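Local coordinates for succinoglycan biosynthesis protein (Bacillus cereus ATCC 14579, PDB 3B55) that is of unproven function but binds calcium and probably acts as an esterase-like hydrolase related to erythromycin esterases, at residues Leu195-Val209 / Tyr227-Asn241. The protein carries 1 engineered substitution. Numbering follows the deposited sequence.
Sequences LLPRVEEKIKGLIPV and YVLDAKTISALLEEN. Engineered in segment 227-241: Thr233 (natural residue Gln).
Ile234 and Leu206 interlock as reciprocal knobs-into-holes in a roughly antiparallel helix pair, axes 9.8 Å apart at 145°, in the helical part of this erythromycin esterase-like fold, away from the calcium site. Ile234 enters among Val199, Lys202, Ile203 and Leu206. With CG1 anti to the carbonyl carbon (chi1 -69°), its extended chain brings CD1 to 3.5 Å from Ile203 CG2, a tight fit, while the Val199 side chain crosses that of Ile234 at about a right angle, CG2 on CG1. Leu206 answers among Tyr227, Asp230, Ala231 and Ile234; its CD1 touches Ile234 CD1 and its CD2 lies 3.6 Å from Tyr227 CD1. Val209 CG2 sits over the centre of one face of the Tyr227 ring, a CH-pi contact 3.9 Å from the centroid. At the other end, Leu237 spreads CD1 against Arg198 CB and CD2 against Leu195 CD1. Lys202 passes its CE across the methyl of the engineered Thr233 and forms a long salt bridge from NZ to Asp230 OD1 (3.9 Å). Helix 178-192 backs Leu195 and Leu206; helix 250-268 packs on Ala231. One water joins Gly205 O to Tyr227 OH; another donates to Asp230 OD2 and, at 2.7 Å, to Lys202 O.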
loop_
_atom_site.group_PDB
_atom_site.type_symbol
_atom_site.label_atom_id
_atom_site.label_comp_id
_atom_site.label_asym_id
_atom_site.label_seq_id
_atom_site.Cartn_x
_atom_site.Cartn_y
_atom_site.Cartn_z
ATOM N N LEU A 195 29.369 0.969 21.147
ATOM C CA LEU A 195 29.126 0.162 19.949
ATOM C C LEU A 195 29.225 0.910 18.618
ATOM O O LEU A 195 29.380 0.289 17.568
ATOM C CB LEU A 195 27.738 -0.488 20.021
ATOM C CG LEU A 195 27.512 -1.764 20.829
ATOM C CD1 LEU A 195 26.052 -2.173 20.671
ATOM C CD2 LEU A 195 28.435 -2.880 20.340
ATOM N N LEU A 196 29.151 2.234 18.659
ATOM C CA LEU A 196 29.190 3.032 17.438
ATOM C C LEU A 196 30.298 2.719 16.428
ATOM O O LEU A 196 30.049 2.713 15.228
ATOM C CB LEU A 196 29.223 4.524 17.778
ATOM C CG LEU A 196 28.841 5.425 16.600
ATOM C CD1 LEU A 196 27.412 5.110 16.161
ATOM C CD2 LEU A 196 28.960 6.886 16.997
ATOM N N PRO A 197 31.532 2.470 16.889
ATOM C CA PRO A 197 32.598 2.173 15.926
ATOM C C PRO A 197 32.313 0.980 15.018
ATOM O O PRO A 197 32.618 1.011 13.826
ATOM C CB PRO A 197 33.813 1.957 16.823
ATOM C CG PRO A 197 33.544 2.904 17.955
ATOM C CD PRO A 197 32.087 2.610 18.247
ATOM N N ARG A 198 31.721 -0.062 15.593
ATOM C CA ARG A 198 31.384 -1.287 14.869
ATOM C C ARG A 198 30.329 -1.069 13.783
ATOM O O ARG A 198 30.119 -1.935 12.934
ATOM C CB ARG A 198 30.858 -2.342 15.849
ATOM C CG ARG A 198 31.733 -2.615 17.064
ATOM C CD ARG A 198 32.710 -3.755 16.828
ATOM N NE ARG A 198 32.659 -4.722 17.924
ATOM C CZ ARG A 198 31.723 -5.659 18.055
ATOM N NH1 ARG A 198 30.757 -5.767 17.154
ATOM N NH2 ARG A 198 31.748 -6.481 19.097
ATOM N N VAL A 199 29.668 0.087 13.800
ATOM C CA VAL A 199 28.616 0.369 12.815
ATOM C C VAL A 199 28.814 1.652 11.993
ATOM O O VAL A 199 28.520 1.685 10.798
ATOM C CB VAL A 199 27.222 0.431 13.526
ATOM C CG1 VAL A 199 26.885 1.872 13.935
ATOM C CG2 VAL A 199 26.153 -0.142 12.632
ATOM N N GLU A 200 29.331 2.684 12.653
ATOM C CA GLU A 200 29.582 4.001 12.085
ATOM C C GLU A 200 29.918 4.140 10.604
ATOM O O GLU A 200 29.287 4.941 9.919
ATOM C CB GLU A 200 30.633 4.704 12.954
ATOM C CG GLU A 200 31.807 5.363 12.225
ATOM C CD GLU A 200 31.386 6.525 11.354
ATOM O OE1 GLU A 200 30.411 7.219 11.708
ATOM O OE2 GLU A 200 32.044 6.755 10.321
ATOM N N GLU A 201 30.908 3.423 10.083
ATOM C CA GLU A 201 31.167 3.597 8.657
ATOM C C GLU A 201 30.726 2.460 7.757
ATOM O O GLU A 201 31.057 2.439 6.577
ATOM C CB GLU A 201 32.622 3.949 8.374
ATOM C CG GLU A 201 33.614 2.849 8.512
ATOM C CD GLU A 201 35.015 3.407 8.643
ATOM O OE1 GLU A 201 35.136 4.624 8.915
ATOM O OE2 GLU A 201 35.996 2.644 8.489
ATOM N N LYS A 202 29.994 1.510 8.320
ATOM C CA LYS A 202 29.437 0.442 7.520
ATOM C C LYS A 202 28.250 1.199 6.934
ATOM O O LYS A 202 27.950 1.119 5.739
ATOM C CB LYS A 202 28.949 -0.690 8.414
ATOM C CG LYS A 202 29.871 -1.907 8.446
ATOM C CD LYS A 202 29.466 -2.871 9.559
ATOM C CE LYS A 202 30.575 -3.875 9.865
ATOM N NZ LYS A 202 30.845 -4.801 8.729
ATOM N N ILE A 203 27.621 1.992 7.799
ATOM C CA ILE A 203 26.471 2.809 7.426
ATOM C C ILE A 203 26.943 3.991 6.577
ATOM O O ILE A 203 26.219 4.470 5.700
ATOM C CB ILE A 203 25.721 3.356 8.689
ATOM C CG1 ILE A 203 26.370 4.642 9.190
ATOM C CG2 ILE A 203 25.730 2.320 9.791
ATOM C CD1 ILE A 203 25.665 5.898 8.733
ATOM N N LYS A 204 28.159 4.457 6.843
ATOM C CA LYS A 204 28.709 5.587 6.108
ATOM C C LYS A 204 28.937 5.203 4.649
ATOM O O LYS A 204 28.827 6.037 3.751
ATOM C CB LYS A 204 30.013 6.044 6.767
ATOM C CG LYS A 204 30.433 7.469 6.451
ATOM C CD LYS A 204 31.492 7.919 7.447
ATOM C CE LYS A 204 32.161 9.193 7.003
ATOM N NZ LYS A 204 32.839 8.951 5.706
ATOM N N GLY A 205 29.256 3.935 4.421
ATOM C CA GLY A 205 29.484 3.460 3.070
ATOM C C GLY A 205 28.168 3.085 2.409
ATOM O O GLY A 205 28.029 3.162 1.194
ATOM N N LEU A 206 27.192 2.686 3.215
ATOM C CA LEU A 206 25.882 2.293 2.702
ATOM C C LEU A 206 25.015 3.467 2.259
ATOM O O LEU A 206 24.259 3.357 1.299
ATOM C CB LEU A 206 25.130 1.495 3.769
ATOM C CG LEU A 206 25.453 0.007 3.881
ATOM C CD1 LEU A 206 24.930 -0.528 5.206
ATOM C CD2 LEU A 206 24.841 -0.746 2.696
ATOM N N ILE A 207 25.135 4.589 2.957
ATOM C CA ILE A 207 24.339 5.771 2.656
ATOM C C ILE A 207 24.343 6.202 1.189
ATOM O O ILE A 207 23.283 6.288 0.568
ATOM C CB ILE A 207 24.769 6.954 3.557
ATOM C CG1 ILE A 207 24.377 6.658 5.009
ATOM C CG2 ILE A 207 24.122 8.251 3.082
ATOM C CD1 ILE A 207 24.887 7.677 6.004
ATOM N N PRO A 208 25.525 6.467 0.610
ATOM C CA PRO A 208 25.590 6.887 -0.793
ATOM C C PRO A 208 25.086 5.898 -1.848
ATOM O O PRO A 208 24.706 6.316 -2.941
ATOM C CB PRO A 208 27.067 7.226 -0.983
ATOM C CG PRO A 208 27.741 6.280 -0.044
ATOM C CD PRO A 208 26.877 6.399 1.191
ATOM N N VAL A 209 25.078 4.603 -1.543
ATOM C CA VAL A 209 24.614 3.625 -2.529
ATOM C C VAL A 209 23.153 3.199 -2.384
ATOM O O VAL A 209 22.625 2.488 -3.239
ATOM C CB VAL A 209 25.496 2.356 -2.531
ATOM C CG1 VAL A 209 26.919 2.721 -2.936
ATOM C CG2 VAL A 209 25.473 1.692 -1.162
ATOM N N TYR A 227 27.767 -5.028 0.443
ATOM C CA TYR A 227 26.825 -4.140 1.104
ATOM C C TYR A 227 25.733 -4.983 1.732
ATOM O O TYR A 227 25.231 -4.657 2.805
ATOM C CB TYR A 227 26.253 -3.131 0.103
ATOM C CG TYR A 227 27.247 -2.035 -0.213
ATOM C CD1 TYR A 227 27.805 -1.272 0.814
ATOM C CD2 TYR A 227 27.676 -1.793 -1.521
ATOM C CE1 TYR A 227 28.760 -0.309 0.560
ATOM C CE2 TYR A 227 28.644 -0.819 -1.787
ATOM C CZ TYR A 227 29.177 -0.086 -0.737
ATOM O OH TYR A 227 30.142 0.873 -0.962
ATOM N N VAL A 228 25.374 -6.080 1.073
ATOM C CA VAL A 228 24.361 -6.968 1.620
ATOM C C VAL A 228 24.896 -7.487 2.952
ATOM O O VAL A 228 24.146 -7.656 3.918
ATOM C CB VAL A 228 24.093 -8.163 0.682
ATOM C CG1 VAL A 228 23.368 -9.277 1.436
ATOM C CG2 VAL A 228 23.263 -7.701 -0.506
ATOM N N LEU A 229 26.202 -7.744 2.999
ATOM C CA LEU A 229 26.828 -8.243 4.219
ATOM C C LEU A 229 26.959 -7.156 5.267
ATOM O O LEU A 229 26.885 -7.436 6.459
ATOM C CB LEU A 229 28.210 -8.822 3.924
ATOM C CG LEU A 229 28.231 -10.343 3.997
ATOM C CD1 LEU A 229 27.843 -10.813 5.398
ATOM C CD2 LEU A 229 27.255 -10.879 2.968
ATOM N N ASP A 230 27.178 -5.921 4.827
ATOM C CA ASP A 230 27.295 -4.819 5.767
ATOM C C ASP A 230 25.969 -4.631 6.492
ATOM O O ASP A 230 25.945 -4.374 7.691
ATOM C CB ASP A 230 27.677 -3.523 5.048
ATOM C CG ASP A 230 29.138 -3.492 4.626
ATOM O OD1 ASP A 230 29.892 -4.430 4.971
ATOM O OD2 ASP A 230 29.536 -2.521 3.951
ATOM N N ALA A 231 24.867 -4.774 5.763
ATOM C CA ALA A 231 23.536 -4.619 6.347
ATOM C C ALA A 231 23.243 -5.759 7.323
ATOM O O ALA A 231 22.749 -5.527 8.433
ATOM C CB ALA A 231 22.471 -4.584 5.242
ATOM N N LYS A 232 23.545 -6.989 6.906
ATOM C CA LYS A 232 23.320 -8.153 7.760
ATOM C C LYS A 232 24.082 -7.963 9.059
ATOM O O LYS A 232 23.571 -8.249 10.141
ATOM C CB LYS A 232 23.809 -9.433 7.082
ATOM C CG LYS A 232 22.842 -10.010 6.066
ATOM C CD LYS A 232 23.364 -11.312 5.477
ATOM C CE LYS A 232 22.347 -11.939 4.518
ATOM N NZ LYS A 232 22.870 -13.173 3.861
ATOM N N THR A 233 25.309 -7.477 8.933
ATOM C CA THR A 233 26.165 -7.237 10.083
ATOM C C THR A 233 25.598 -6.172 11.021
ATOM O O THR A 233 25.673 -6.320 12.236
ATOM C CB THR A 233 27.582 -6.827 9.624
ATOM O OG1 THR A 233 28.288 -7.989 9.165
ATOM C CG2 THR A 233 28.349 -6.176 10.759
ATOM N N ILE A 234 25.042 -5.100 10.467
ATOM C CA ILE A 234 24.471 -4.048 11.300
ATOM C C ILE A 234 23.328 -4.613 12.133
ATOM O O ILE A 234 23.262 -4.386 13.341
ATOM C CB ILE A 234 23.954 -2.871 10.455
ATOM C CG1 ILE A 234 25.139 -2.139 9.820
ATOM C CG2 ILE A 234 23.127 -1.932 11.319
ATOM C CD1 ILE A 234 24.754 -0.920 9.011
ATOM N N SER A 235 22.435 -5.353 11.486
ATOM C CA SER A 235 21.306 -5.973 12.173
ATOM C C SER A 235 21.804 -6.983 13.194
ATOM O O SER A 235 21.284 -7.068 14.307
ATOM C CB SER A 235 20.389 -6.677 11.172
ATOM O OG SER A 235 19.688 -5.727 10.399
ATOM N N ALA A 236 22.806 -7.763 12.805
ATOM C CA ALA A 236 23.371 -8.756 13.708
ATOM C C ALA A 236 23.955 -8.052 14.933
ATOM O O ALA A 236 23.835 -8.544 16.051
ATOM C CB ALA A 236 24.455 -9.564 12.996
ATOM N N LEU A 237 24.578 -6.897 14.725
ATOM C CA LEU A 237 25.164 -6.165 15.839
ATOM C C LEU A 237 24.112 -5.718 16.847
ATOM O O LEU A 237 24.316 -5.818 18.054
ATOM C CB LEU A 237 25.945 -4.949 15.337
ATOM C CG LEU A 237 26.575 -4.108 16.453
ATOM C CD1 LEU A 237 27.764 -3.349 15.914
ATOM C CD2 LEU A 237 25.546 -3.154 17.040
ATOM N N LEU A 238 22.988 -5.213 16.355
ATOM C CA LEU A 238 21.930 -4.762 17.246
ATOM C C LEU A 238 21.318 -5.934 18.013
ATOM O O LEU A 238 20.957 -5.797 19.183
ATOM C CB LEU A 238 20.847 -4.037 16.445
ATOM C CG LEU A 238 21.254 -2.696 15.831
ATOM C CD1 LEU A 238 20.203 -2.242 14.842
ATOM C CD2 LEU A 238 21.436 -1.657 16.933
ATOM N N GLU A 239 21.224 -7.088 17.355
ATOM C CA GLU A 239 20.639 -8.281 17.961
ATOM C C GLU A 239 21.457 -8.895 19.102
ATOM O O GLU A 239 20.885 -9.317 20.103
ATOM C CB GLU A 239 20.386 -9.340 16.881
ATOM C CG GLU A 239 19.694 -10.620 17.370
ATOM C CD GLU A 239 18.337 -10.364 18.014
ATOM O OE1 GLU A 239 17.725 -9.311 17.729
ATOM O OE2 GLU A 239 17.877 -11.222 18.797
ATOM N N GLU A 240 22.780 -8.958 18.962
ATOM C CA GLU A 240 23.597 -9.537 20.031
ATOM C C GLU A 240 23.876 -8.581 21.185
ATOM O O GLU A 240 24.241 -9.019 22.274
ATOM C CB GLU A 240 24.921 -10.097 19.495
ATOM C CG GLU A 240 25.364 -9.566 18.155
ATOM C CD GLU A 240 25.458 -10.668 17.114
ATOM O OE1 GLU A 240 24.417 -11.287 16.803
ATOM O OE2 GLU A 240 26.576 -10.919 16.611
ATOM N N ASN A 241 23.713 -7.283 20.946
ATOM C CA ASN A 241 23.925 -6.279 21.986
ATOM C C ASN A 241 22.571 -5.814 22.501
ATOM O O ASN A 241 22.435 -4.750 23.111
ATOM C CB ASN A 241 24.715 -5.094 21.434
ATOM C CG ASN A 241 26.134 -5.471 21.069
ATOM O OD1 ASN A 241 26.472 -5.615 19.891
ATOM N ND2 ASN A 241 26.972 -5.650 22.082
HETATM O O HOH W 1 29.469 -0.094 3.911
HETATM O O HOH W 2 30.127 3.314 -0.277
#